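Local coordinates for aquaporin aqpM (Methanothermobacter marburgensis str. Marburg, PDB 2F2B), which forms a homotetrameric membrane channel that lets water move in both directions under osmotic drive and also admits some glycerol, at the interface of chains A and B. Sequence-based numbering; all coordinates share one arbitrary frame. Chains: chain A/B, Aquaporin aqpM.

The interface of chains A and B. Residues chain A 163-164, 171, 174, 178; chain B 71, 173.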
loop_
_atom_site.group_PDB
_atom_site.type_symbol
_atom_site.label_atom_id
_atom_site.label_comp_id
_atom_site.label_asym_id
_atom_site.label_seq_id
_atom_site.Cartn_x
_atom_site.Cartn_y
_atom_site.Cartn_z
ATOM N N GLY A 163 -1.937 7.191 -20.960
ATOM C CA GLY A 163 -0.836 6.267 -21.162
ATOM C C GLY A 163 -1.078 4.801 -20.849
ATOM O O GLY A 163 -0.565 3.927 -21.554
ATOM N N ILE A 164 -1.872 4.518 -19.819
ATOM C CA ILE A 164 -2.111 3.135 -19.418
ATOM C C ILE A 164 -3.445 2.510 -19.847
ATOM O O ILE A 164 -3.572 1.288 -19.867
ATOM C CB ILE A 164 -1.963 2.991 -17.875
ATOM C CG1 ILE A 164 -1.698 1.529 -17.502
ATOM C CG2 ILE A 164 -3.231 3.471 -17.174
ATOM C CD1 ILE A 164 -0.423 0.965 -18.088
ATOM N N PRO A 171 0.485 -1.673 -21.485
ATOM C CA PRO A 171 0.546 -3.074 -21.057
ATOM C C PRO A 171 -0.821 -3.500 -20.536
ATOM O O PRO A 171 -1.369 -2.880 -19.624
ATOM C CB PRO A 171 1.619 -3.056 -19.972
ATOM C CG PRO A 171 1.452 -1.694 -19.371
ATOM C CD PRO A 171 1.288 -0.817 -20.593
ATOM N N PHE A 174 -2.920 -3.719 -16.482
ATOM C CA PHE A 174 -2.457 -2.772 -15.465
ATOM C C PHE A 174 -3.303 -1.525 -15.239
ATOM O O PHE A 174 -3.201 -0.893 -14.185
ATOM C CB PHE A 174 -1.028 -2.328 -15.793
ATOM C CG PHE A 174 0.010 -3.364 -15.489
ATOM C CD1 PHE A 174 0.550 -3.468 -14.211
ATOM C CD2 PHE A 174 0.427 -4.257 -16.469
ATOM C CE1 PHE A 174 1.491 -4.451 -13.911
ATOM C CE2 PHE A 174 1.367 -5.245 -16.177
ATOM C CZ PHE A 174 1.898 -5.341 -14.897
ATOM N N ILE A 178 -3.163 0.794 -11.643
ATOM C CA ILE A 178 -2.353 2.002 -11.754
ATOM C C ILE A 178 -3.201 3.266 -11.602
ATOM O O ILE A 178 -2.796 4.211 -10.924
ATOM C CB ILE A 178 -1.584 2.028 -13.097
ATOM C CG1 ILE A 178 -0.625 0.829 -13.148
ATOM C CG2 ILE A 178 -0.827 3.341 -13.256
ATOM C CD1 ILE A 178 0.234 0.653 -11.879
ATOM N N TYR B 71 4.245 5.123 -16.400
ATOM C CA TYR B 71 3.250 4.552 -17.306
ATOM C C TYR B 71 2.796 5.582 -18.333
ATOM O O TYR B 71 2.465 5.236 -19.467
ATOM C CB TYR B 71 2.057 4.005 -16.513
ATOM C CG TYR B 71 2.383 2.697 -15.824
ATOM C CD1 TYR B 71 2.603 1.531 -16.563
ATOM C CD2 TYR B 71 2.543 2.636 -14.440
ATOM C CE1 TYR B 71 2.980 0.338 -15.940
ATOM C CE2 TYR B 71 2.923 1.460 -13.810
ATOM C CZ TYR B 71 3.143 0.314 -14.560
ATOM O OH TYR B 71 3.559 -0.841 -13.941
ATOM N N GLY B 173 5.476 -4.479 -18.490
ATOM C CA GLY B 173 4.406 -3.821 -17.765
ATOM C C GLY B 173 4.634 -3.531 -16.293
ATOM O O GLY B 173 3.998 -2.637 -15.743
HETATM O O HOH W 1 1.806 2.765 -20.153
#
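A:Ile178 lies against one face of the B:Tyr71 ring in this part of the subunit interface of the aquaporin homotetramer, at the cytoplasmic ends of the membrane helices. The two side chains run at about a right angle. CG1 of the isoleucine sits above the ring plane, displaced from the ring centre toward its edge, and its CD1 reaches ring carbon CE2 of B:Tyr71 at 3.4 Å. A:Ile178 CG2 lies 3.6 Å from B:Tyr71 CD2. A:Ile164 instead runs alongside the tyrosine in the same direction; with CG1 trans to the backbone N (chi1 -159°), its CD1 touches B:Tyr71 CD1 at 3.4 Å. Both isoleucines, from two helices of chain A, approach the same face of the ring, which comes from helix 52-73, A:Ile164 on its CD1 side and A:Ile178 over its CD2-CE2 side. B:Gly173 continues the packing, its CA meeting CB of A:Pro171 at 3.6 Å.

A polar atom faces an aromatic ring where the carbonyl O of B:Gly173 stands over the centre of the A:Phe174 ring, 3.5 Å above the plane.

Within chain B, the phenol OH of B:Tyr71 hydrogen-bonds to that same carbonyl O at 2.6 Å, in the carbonyl plane, with a C=O···O angle of 155°; this ties the far end of the ring to the loop and should restrict its swing. At the opposite end, water 1 bridges the subunits, 3.0 Å from A:Gly163 O and 2.6 Å from B:Tyr71 O, both backbone carbonyl oxygens.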